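Local coordinates for putative uncharacterized protein (Chaetomium thermophilum, PDB 4XRI) that probably carries cargo proteins into the nucleus as importin beta, a flexible HEAT-repeat transport receptor thought to bind a small GTPase, at residues Gln363-Ile374 and Ala402-Leu412; Val416-Met427 and Thr438-Cys449. The protein carries 2 engineered substitutions. One frame throughout, in Å; residues are numbered along the deposited sequence.

Interactions 1 and 2 follow one another along the chain, with interaction 1 complete before interaction 2 begins. Their centres lie about 15 Å apart, on the same side of the centre of the chain. Helix 409-425 takes part in both. Its first turn meets the turn after helix 354-369 in interaction 1, and the rest of it packs antiparallel against helix 432-449 in interaction 2. The two also touch directly: Arg444 of 438-449 gives a weak hydrogen bond from NH2 to Ala402 O of 402-412. Interaction 1 joins the end of helix 354-369 to the link between helices 390-402 and 409-425, and interaction 2 pairs two consecutive helices. This is consistent with a HEAT-repeat solenoid.

Interaction 1 of 2, residues Gln363-Ile374 and Ala402-Leu412; sequences QLYAQAVGSTII and AIMDGPEEKVL
Ile374 lays its CD1 over Val411 and Leu412, reaching Val411 CG1 at 3.6 Å and Leu412 CD2 at 3.9 Å. CG1 of Ile374 lies opposite the carbonyl carbon (chi1 -71°), and the extended chain beyond it carries CD1 across to the first turn of helix 409-425. The same methyl also meets the Pro407 ring at CB. Pro407 presses that CB against the backbone of the turn, 3.4 Å from Gly370 C. Gly370, with positive phi, is the first residue past helix 354-369 to leave helical backbone angles. Next to it, Ser371 OG lies alongside Val411 CG2 at 3.6 Å.

At the other end, Ala366 CB sits over the backbone of Ile403, 3.7 Å from its CA. Ile403 sends CG2 obliquely against Ile373, 4.0 Å from Ile373 CD1. Between these two patches the backbones come very close. Gly406 CA makes a CH...O contact of 3.5 Å with Ala366 O, which also accepts the helix bond from Gly370 N. Gln367 lies along this edge, with its CG 3.5 Å from Asp405 O. No hydrogen bond crosses the contact; it consists of apolar side-chain contacts and close backbone.

The contact joins the C-terminal end of helix 354-369 to the link between helices 390-402 and 409-425. Tyr365 and Leu364 face helix 285-310, and Tyr365 also packs on helix 324-340. Helix 432-449 borders the contact through Arg444, which touches Gln363 and Asp405.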
loop_
_atom_site.group_PDB
_atom_site.type_symbol
_atom_site.label_atom_id
_atom_site.label_comp_id
_atom_site.label_asym_id
_atom_site.label_seq_id
_atom_site.Cartn_x
_atom_site.Cartn_y
_atom_site.Cartn_z
ATOM N N GLN A 363 11.236 -3.316 16.183
ATOM C CA GLN A 363 11.695 -2.743 14.919
ATOM C C GLN A 363 11.436 -1.244 14.867
ATOM O O GLN A 363 12.344 -0.453 14.611
ATOM C CB GLN A 363 11.011 -3.424 13.731
ATOM C CG GLN A 363 11.723 -4.660 13.225
ATOM C CD GLN A 363 11.262 -5.053 11.834
ATOM O OE1 GLN A 363 10.300 -4.491 11.307
ATOM N NE2 GLN A 363 11.949 -6.015 11.228
ATOM N N LEU A 364 10.185 -0.867 15.112
ATOM C CA LEU A 364 9.777 0.535 15.137
ATOM C C LEU A 364 10.528 1.322 16.203
ATOM O O LEU A 364 10.863 2.491 16.005
ATOM C CB LEU A 364 8.270 0.646 15.377
ATOM C CG LEU A 364 7.343 0.118 14.281
ATOM C CD1 LEU A 364 5.903 0.101 14.775
ATOM C CD2 LEU A 364 7.465 0.965 13.024
ATOM N N TYR A 365 10.787 0.674 17.335
ATOM C CA TYR A 365 11.497 1.312 18.434
ATOM C C TYR A 365 12.924 1.667 18.030
ATOM O O TYR A 365 13.436 2.731 18.384
ATOM C CB TYR A 365 11.511 0.403 19.665
ATOM C CG TYR A 365 11.288 1.139 20.968
ATOM C CD1 TYR A 365 12.282 1.943 21.514
ATOM C CD2 TYR A 365 10.079 1.039 21.649
ATOM C CE1 TYR A 365 12.078 2.623 22.699
ATOM C CE2 TYR A 365 9.870 1.711 22.837
ATOM C CZ TYR A 365 10.872 2.502 23.356
ATOM O OH TYR A 365 10.662 3.175 24.536
ATOM N N ALA A 366 13.558 0.766 17.284
ATOM C CA ALA A 366 14.925 0.971 16.818
ATOM C C ALA A 366 15.002 2.150 15.854
ATOM O O ALA A 366 15.961 2.921 15.870
ATOM C CB ALA A 366 15.453 -0.289 16.155
ATOM N N GLN A 367 13.977 2.280 15.018
ATOM C CA GLN A 367 13.876 3.399 14.087
ATOM C C GLN A 367 13.623 4.698 14.843
ATOM O O GLN A 367 14.132 5.758 14.473
ATOM C CB GLN A 367 12.757 3.160 13.067
ATOM C CG GLN A 367 13.004 2.003 12.114
ATOM C CD GLN A 367 11.827 1.740 11.190
ATOM O OE1 GLN A 367 11.299 2.657 10.561
ATOM N NE2 GLN A 367 11.405 0.483 11.113
ATOM N N ALA A 368 12.840 4.598 15.913
ATOM C CA ALA A 368 12.402 5.768 16.661
ATOM C C ALA A 368 13.500 6.375 17.535
ATOM O O ALA A 368 13.580 7.593 17.669
ATOM C CB ALA A 368 11.191 5.412 17.519
ATOM N N VAL A 369 14.337 5.537 18.138
ATOM C CA VAL A 369 15.303 6.033 19.116
ATOM C C VAL A 369 16.758 5.824 18.704
ATOM O O VAL A 369 17.666 6.366 19.330
ATOM C CB VAL A 369 15.093 5.372 20.493
ATOM C CG1 VAL A 369 13.616 5.347 20.842
ATOM C CG2 VAL A 369 15.673 3.964 20.514
ATOM N N GLY A 370 16.974 5.034 17.660
ATOM C CA GLY A 370 18.311 4.810 17.144
ATOM C C GLY A 370 19.248 4.080 18.091
ATOM O O GLY A 370 18.928 3.008 18.602
ATOM N N SER A 371 20.415 4.674 18.324
ATOM C CA SER A 371 21.487 4.035 19.088
ATOM C C SER A 371 21.134 3.795 20.554
ATOM O O SER A 371 21.748 2.955 21.213
ATOM C CB SER A 371 22.761 4.880 19.005
ATOM O OG SER A 371 23.211 4.991 17.666
ATOM N N THR A 372 20.152 4.534 21.059
ATOM C CA THR A 372 19.730 4.417 22.454
ATOM C C THR A 372 19.244 3.002 22.780
ATOM O O THR A 372 19.354 2.539 23.916
ATOM C CB THR A 372 18.612 5.436 22.780
ATOM O OG1 THR A 372 19.061 6.757 22.453
ATOM C CG2 THR A 372 18.236 5.387 24.257
ATOM N N ILE A 373 18.724 2.311 21.771
ATOM C CA ILE A 373 18.145 0.983 21.963
ATOM C C ILE A 373 19.203 -0.118 22.064
ATOM O O ILE A 373 18.915 -1.230 22.508
ATOM C CB ILE A 373 17.178 0.629 20.813
ATOM C CG1 ILE A 373 16.177 -0.438 21.259
ATOM C CG2 ILE A 373 17.950 0.179 19.575
ATOM C CD1 ILE A 373 15.131 -0.755 20.216
ATOM N N ILE A 374 20.429 0.194 21.665
ATOM C CA ILE A 374 21.465 -0.827 21.521
ATOM C C ILE A 374 21.930 -1.487 22.837
ATOM O O ILE A 374 22.017 -2.715 22.899
ATOM C CB ILE A 374 22.687 -0.249 20.784
ATOM C CG1 ILE A 374 22.343 -0.013 19.314
ATOM C CG2 ILE A 374 23.883 -1.176 20.909
ATOM C CD1 ILE A 374 23.382 0.783 18.564
ATOM N N ALA A 402 16.436 -7.275 14.571
ATOM C CA ALA A 402 15.356 -6.291 14.679
ATOM C C ALA A 402 15.835 -4.841 14.788
ATOM O O ALA A 402 15.141 -3.925 14.347
ATOM C CB ALA A 402 14.469 -6.626 15.872
ATOM N N ILE A 403 17.011 -4.630 15.374
ATOM C CA ILE A 403 17.501 -3.274 15.615
ATOM C C ILE A 403 18.518 -2.795 14.581
ATOM O O ILE A 403 19.178 -1.774 14.782
ATOM C CB ILE A 403 18.153 -3.148 17.008
ATOM C CG1 ILE A 403 19.404 -4.027 17.103
ATOM C CG2 ILE A 403 17.151 -3.485 18.101
ATOM C CD1 ILE A 403 20.297 -3.693 18.283
ATOM N N MET A 404 18.643 -3.523 13.478
ATOM C CA MET A 404 19.635 -3.178 12.462
ATOM C C MET A 404 19.246 -1.930 11.674
ATOM O O MET A 404 20.106 -1.164 11.243
ATOM C CB MET A 404 19.853 -4.354 11.512
ATOM C CG MET A 404 20.719 -5.446 12.113
ATOM S SD MET A 404 22.321 -4.801 12.635
ATOM C CE MET A 404 22.834 -6.066 13.789
ATOM N N ASP A 405 17.948 -1.723 11.491
ATOM C CA ASP A 405 17.470 -0.538 10.793
ATOM C C ASP A 405 17.034 0.529 11.791
ATOM O O ASP A 405 16.053 0.353 12.511
ATOM C CB ASP A 405 16.319 -0.895 9.848
ATOM C CG ASP A 405 15.756 0.317 9.123
ATOM O OD1 ASP A 405 16.441 1.360 9.060
ATOM O OD2 ASP A 405 14.622 0.223 8.608
ATOM N N GLY A 406 17.771 1.635 11.831
ATOM C CA GLY A 406 17.452 2.719 12.742
ATOM C C GLY A 406 18.651 3.475 13.287
ATOM O O GLY A 406 18.841 4.647 12.965
ATOM N N PRO A 407 19.458 2.816 14.135
ATOM C CA PRO A 407 20.622 3.477 14.734
ATOM C C PRO A 407 21.714 3.803 13.723
ATOM O O PRO A 407 21.678 3.323 12.591
ATOM C CB PRO A 407 21.121 2.454 15.762
ATOM C CG PRO A 407 20.554 1.154 15.326
ATOM C CD PRO A 407 19.240 1.471 14.693
ATOM N N GLU A 408 22.676 4.619 14.145
ATOM C CA GLU A 408 23.788 5.009 13.289
ATOM C C GLU A 408 24.573 3.796 12.823
ATOM O O GLU A 408 24.966 2.955 13.634
ATOM C CB GLU A 408 24.716 5.979 14.019
ATOM C CG GLU A 408 24.065 7.291 14.395
ATOM C CD GLU A 408 24.993 8.179 15.192
ATOM O OE1 GLU A 408 26.048 7.682 15.643
ATOM O OE2 GLU A 408 24.668 9.371 15.369
ATOM N N GLU A 409 24.787 3.710 11.513
ATOM C CA GLU A 409 25.559 2.623 10.928
ATOM C C GLU A 409 26.906 2.505 11.625
ATOM O O GLU A 409 27.307 1.416 12.030
ATOM C CB GLU A 409 25.754 2.837 9.425
ATOM C CG GLU A 409 26.792 1.913 8.810
ATOM C CD GLU A 409 26.457 1.510 7.389
ATOM O OE1 GLU A 409 25.862 2.331 6.656
ATOM O OE2 GLU A 409 26.781 0.365 7.009
ATOM N N LYS A 410 27.573 3.645 11.792
ATOM C CA LYS A 410 28.872 3.716 12.455
ATOM C C LYS A 410 28.881 3.024 13.814
ATOM O O LYS A 410 29.854 2.364 14.178
ATOM C CB LYS A 410 29.298 5.175 12.623
ATOM C CG LYS A 410 29.616 5.886 11.315
ATOM C CD LYS A 410 30.054 7.321 11.558
ATOM C CE LYS A 410 30.420 8.016 10.256
ATOM N NZ LYS A 410 30.822 9.434 10.471
ATOM N N VAL A 411 27.792 3.170 14.561
ATOM C CA VAL A 411 27.688 2.546 15.874
ATOM C C VAL A 411 27.496 1.034 15.752
ATOM O O VAL A 411 28.023 0.263 16.556
ATOM C CB VAL A 411 26.526 3.144 16.695
ATOM C CG1 VAL A 411 26.473 2.511 18.077
ATOM C CG2 VAL A 411 26.686 4.650 16.816
ATOM N N LEU A 412 26.750 0.613 14.737
ATOM C CA LEU A 412 26.430 -0.801 14.565
ATOM C C LEU A 412 27.584 -1.614 13.981
ATOM O O LEU A 412 27.706 -2.806 14.265
ATOM C CB LEU A 412 25.202 -0.960 13.672
ATOM C CG LEU A 412 23.851 -0.634 14.301
ATOM C CD1 LEU A 412 22.758 -0.722 13.252
ATOM C CD2 LEU A 412 23.558 -1.573 15.460
#

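Interaction 2 of 2, residues Val416-Met427 and Thr438-Cys449; sequences VKTGMQPLIAMM and TAYALGRITEAC
Leu423 is a knob from helix 416-425 that enters a hole formed by Thr438, Ala441, Leu442 and Ile445. Its CG is anti to the backbone N (chi1 -163°), which directs the branch at the facing helix. Leu423 and Ile445 reach toward each other tip to tip, with Leu423 CD2 3.5 Å from Ile445 CD1. Leu442 instead runs past Leu423 in the opposite direction, and its CD2 lies 3.6 Å from Leu423 CD2.

Met420 is bent at chi2 (57°). It lies obliquely over Leu442, with CE 3.8 Å from Leu442 CD2, while SD rests near Ile445 CG2. Val416 and Ile445 slide past each other in opposite senses, bringing Val416 CG1 to 3.7 Å from Ile445 CG2.

Thr438 fills the other end. Its methyl CG2 lies 3.6 Å from Met427 SD and also packs close to the backbone O of Leu423. Met426 crosses Thr438 at about a right angle, its CG 3.4 Å from OG1. That hydroxyl is hydrogen-bonded to Val434 O, within its own helix. Met427 SD also touches Leu442 CD1 at 3.9 Å. The interface is buried and largely apolar, with no hydrogen bond across it.

The axes of 416-425 and 438-449 run roughly antiparallel, at 152°, and approach to 9.9 Å, an arrangement consistent with the stacked antiparallel helices of a HEAT-repeat protein. Helix 390-402 packs along one border, where Val397 meets Leu423, Met426 and Thr438, and Phe400 meets Ile445. Helix 455-472 packs on Met420, Met427 and Leu442, and helix 477-490 touches Ala439.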
loop_
_atom_site.group_PDB
_atom_site.type_symbol
_atom_site.label_atom_id
_atom_site.label_comp_id
_atom_site.label_asym_id
_atom_site.label_seq_id
_atom_site.Cartn_x
_atom_site.Cartn_y
_atom_site.Cartn_z
ATOM N N VAL A 416 28.232 -5.527 14.546
ATOM C CA VAL A 416 27.969 -6.466 13.463
ATOM C C VAL A 416 29.193 -7.335 13.199
ATOM O O VAL A 416 29.087 -8.559 13.099
ATOM C CB VAL A 416 27.571 -5.736 12.167
ATOM C CG1 VAL A 416 27.581 -6.697 10.987
ATOM C CG2 VAL A 416 26.205 -5.083 12.325
ATOM N N LYS A 417 30.352 -6.690 13.085
ATOM C CA LYS A 417 31.617 -7.393 12.894
ATOM C C LYS A 417 31.859 -8.405 14.007
ATOM O O LYS A 417 32.275 -9.536 13.752
ATOM C CB LYS A 417 32.779 -6.397 12.830
ATOM C CG LYS A 417 33.004 -5.794 11.456
ATOM C CD LYS A 417 33.871 -4.549 11.524
ATOM C CE LYS A 417 34.102 -3.967 10.137
ATOM N NZ LYS A 417 34.724 -2.614 10.190
ATOM N N THR A 418 31.589 -7.989 15.239
ATOM C CA THR A 418 31.760 -8.851 16.400
ATOM C C THR A 418 30.772 -10.014 16.379
ATOM O O THR A 418 31.113 -11.141 16.741
ATOM C CB THR A 418 31.590 -8.053 17.714
ATOM O OG1 THR A 418 32.677 -7.130 17.859
ATOM C CG2 THR A 418 31.565 -8.983 18.919
ATOM N N GLY A 419 29.552 -9.740 15.932
ATOM C CA GLY A 419 28.487 -10.724 15.992
ATOM C C GLY A 419 28.269 -11.545 14.736
ATOM O O GLY A 419 27.413 -12.430 14.722
ATOM N N MET A 420 29.040 -11.271 13.689
ATOM C CA MET A 420 28.827 -11.924 12.400
ATOM C C MET A 420 29.066 -13.431 12.468
ATOM O O MET A 420 28.199 -14.219 12.092
ATOM C CB MET A 420 29.725 -11.308 11.330
ATOM C CG MET A 420 29.178 -11.471 9.923
ATOM S SD MET A 420 27.531 -10.751 9.779
ATOM C CE MET A 420 26.983 -11.444 8.223
ATOM N N GLN A 421 30.240 -13.828 12.952
ATOM C CA GLN A 421 30.580 -15.245 13.062
ATOM C C GLN A 421 29.676 -16.029 14.029
ATOM O O GLN A 421 29.247 -17.135 13.699
ATOM C CB GLN A 421 32.047 -15.403 13.475
ATOM C CG GLN A 421 32.385 -16.741 14.112
ATOM C CD GLN A 421 32.505 -16.647 15.621
ATOM O OE1 GLN A 421 33.071 -15.691 16.151
ATOM N NE2 GLN A 421 31.965 -17.638 16.322
ATOM N N PRO A 422 29.383 -15.473 15.226
ATOM C CA PRO A 422 28.460 -16.226 16.086
ATOM C C PRO A 422 27.076 -16.397 15.470
ATOM O O PRO A 422 26.469 -17.456 15.618
ATOM C CB PRO A 422 28.385 -15.367 17.355
ATOM C CG PRO A 422 29.660 -14.614 17.373
ATOM C CD PRO A 422 29.951 -14.314 15.938
ATOM N N LEU A 423 26.589 -15.370 14.781
ATOM C CA LEU A 423 25.268 -15.435 14.166
ATOM C C LEU A 423 25.249 -16.444 13.024
ATOM O O LEU A 423 24.262 -17.149 12.830
ATOM C CB LEU A 423 24.835 -14.062 13.658
ATOM C CG LEU A 423 23.334 -13.941 13.384
ATOM C CD1 LEU A 423 22.553 -14.142 14.667
ATOM C CD2 LEU A 423 22.994 -12.603 12.762
ATOM N N ILE A 424 26.343 -16.515 12.274
ATOM C CA ILE A 424 26.458 -17.489 11.195
ATOM C C ILE A 424 26.449 -18.904 11.764
ATOM O O ILE A 424 25.857 -19.817 11.185
ATOM C CB ILE A 424 27.736 -17.267 10.366
ATOM C CG1 ILE A 424 27.622 -15.974 9.560
ATOM C CG2 ILE A 424 27.980 -18.435 9.424
ATOM C CD1 ILE A 424 28.861 -15.644 8.762
ATOM N N ALA A 425 27.091 -19.073 12.914
ATOM C CA ALA A 425 27.139 -20.367 13.581
ATOM C C ALA A 425 25.748 -20.807 14.025
ATOM O O ALA A 425 25.464 -22.000 14.119
ATOM C CB ALA A 425 28.083 -20.313 14.770
ATOM N N MET A 426 24.881 -19.833 14.286
ATOM C CA MET A 426 23.519 -20.102 14.737
ATOM C C MET A 426 22.687 -20.796 13.660
ATOM O O MET A 426 21.601 -21.307 13.935
ATOM C CB MET A 426 22.835 -18.801 15.163
ATOM C CG MET A 426 21.870 -18.943 16.331
ATOM S SD MET A 426 22.733 -19.174 17.895
ATOM C CE MET A 426 24.104 -18.042 17.677
ATOM N N MET A 427 23.199 -20.809 12.433
ATOM C CA MET A 427 22.520 -21.461 11.319
ATOM C C MET A 427 22.533 -22.979 11.465
ATOM O O MET A 427 21.810 -23.682 10.761
ATOM C CB MET A 427 23.163 -21.055 9.990
ATOM C CG MET A 427 22.971 -19.589 9.634
ATOM S SD MET A 427 21.305 -19.231 9.036
ATOM C CE MET A 427 21.377 -19.974 7.409
ATOM N N THR A 438 17.496 -16.707 12.401
ATOM C CA THR A 438 18.898 -16.392 12.167
ATOM C C THR A 438 19.116 -15.938 10.729
ATOM O O THR A 438 19.792 -14.939 10.475
ATOM C CB THR A 438 19.804 -17.598 12.461
ATOM O OG1 THR A 438 19.721 -17.929 13.853
ATOM C CG2 THR A 438 21.243 -17.275 12.110
ATOM N N ALA A 439 18.534 -16.682 9.794
ATOM C CA ALA A 439 18.624 -16.347 8.377
ATOM C C ALA A 439 18.065 -14.955 8.105
ATOM O O ALA A 439 18.686 -14.149 7.414
ATOM C CB ALA A 439 17.893 -17.384 7.540
ATOM N N TYR A 440 16.893 -14.677 8.669
ATOM C CA TYR A 440 16.230 -13.387 8.503
ATOM C C TYR A 440 17.051 -12.258 9.114
ATOM O O TYR A 440 17.143 -11.168 8.549
ATOM C CB TYR A 440 14.837 -13.420 9.134
ATOM C CG TYR A 440 13.998 -12.200 8.829
ATOM C CD1 TYR A 440 13.265 -12.118 7.653
ATOM C CD2 TYR A 440 13.928 -11.138 9.722
ATOM C CE1 TYR A 440 12.492 -11.010 7.369
ATOM C CE2 TYR A 440 13.157 -10.023 9.447
ATOM C CZ TYR A 440 12.440 -9.965 8.270
ATOM O OH TYR A 440 11.669 -8.858 7.989
ATOM N N ALA A 441 17.643 -12.529 10.272
ATOM C CA ALA A 441 18.479 -11.555 10.960
ATOM C C ALA A 441 19.710 -11.228 10.126
ATOM O O ALA A 441 20.163 -10.085 10.095
ATOM C CB ALA A 441 18.887 -12.075 12.333
ATOM N N LEU A 442 20.250 -12.241 9.455
ATOM C CA LEU A 442 21.391 -12.055 8.569
ATOM C C LEU A 442 21.007 -11.203 7.366
ATOM O O LEU A 442 21.824 -10.449 6.844
ATOM C CB LEU A 442 21.943 -13.410 8.115
ATOM C CG LEU A 442 22.728 -14.192 9.172
ATOM C CD1 LEU A 442 22.910 -15.641 8.756
ATOM C CD2 LEU A 442 24.076 -13.529 9.414
ATOM N N GLY A 443 19.756 -11.326 6.934
ATOM C CA GLY A 443 19.242 -10.510 5.851
ATOM C C GLY A 443 19.087 -9.070 6.291
ATOM O O GLY A 443 19.453 -8.148 5.566
ATOM N N ARG A 444 18.539 -8.885 7.489
ATOM C CA ARG A 444 18.430 -7.563 8.097
ATOM C C ARG A 444 19.801 -6.907 8.209
ATOM O O ARG A 444 19.957 -5.718 7.929
ATOM C CB ARG A 444 17.774 -7.656 9.481
ATOM C CG ARG A 444 16.290 -7.988 9.453
ATOM C CD ARG A 444 15.446 -6.746 9.210
ATOM N NE ARG A 444 15.485 -5.824 10.341
ATOM C CZ ARG A 444 14.778 -4.700 10.417
ATOM N NH1 ARG A 444 13.973 -4.354 9.423
ATOM N NH2 ARG A 444 14.876 -3.924 11.488
ATOM N N ILE A 445 20.791 -7.697 8.612
ATOM C CA ILE A 445 22.153 -7.205 8.786
ATOM C C ILE A 445 22.772 -6.762 7.464
ATOM O O ILE A 445 23.301 -5.654 7.359
ATOM C CB ILE A 445 23.052 -8.274 9.433
ATOM C CG1 ILE A 445 22.749 -8.376 10.926
ATOM C CG2 ILE A 445 24.524 -7.948 9.218
ATOM C CD1 ILE A 445 23.663 -9.315 11.659
ATOM N N THR A 446 22.703 -7.634 6.462
ATOM C CA THR A 446 23.215 -7.319 5.133
ATOM C C THR A 446 22.550 -6.065 4.575
ATOM O O THR A 446 23.213 -5.180 4.038
ATOM C CB THR A 446 22.987 -8.482 4.148
ATOM O OG1 THR A 446 23.680 -9.647 4.610
ATOM C CG2 THR A 446 23.490 -8.111 2.761
ATOM N N GLU A 447 21.233 -6.002 4.722
ATOM C CA GLU A 447 20.436 -4.901 4.191
ATOM C C GLU A 447 20.827 -3.560 4.800
ATOM O O GLU A 447 20.995 -2.568 4.089
ATOM C CB GLU A 447 18.950 -5.167 4.436
ATOM C CG GLU A 447 18.017 -4.108 3.883
ATOM C CD GLU A 447 16.563 -4.416 4.185
ATOM O OE1 GLU A 447 15.735 -4.365 3.250
ATOM O OE2 GLU A 447 16.249 -4.709 5.358
ATOM N N ALA A 448 20.979 -3.541 6.119
ATOM C CA ALA A 448 21.228 -2.299 6.836
ATOM C C ALA A 448 22.713 -1.975 6.957
ATOM O O ALA A 448 23.097 -0.806 6.958
ATOM C CB ALA A 448 20.595 -2.362 8.217
ATOM N N CYS A 449 23.550 -3.004 7.063
ATOM C CA CYS A 449 24.965 -2.787 7.350
ATOM C C CYS A 449 25.902 -3.697 6.560
ATOM O O CYS A 449 26.804 -4.305 7.135
ATOM C CB CYS A 449 25.231 -2.974 8.846
ATOM S SG CYS A 449 24.180 -1.990 9.940
#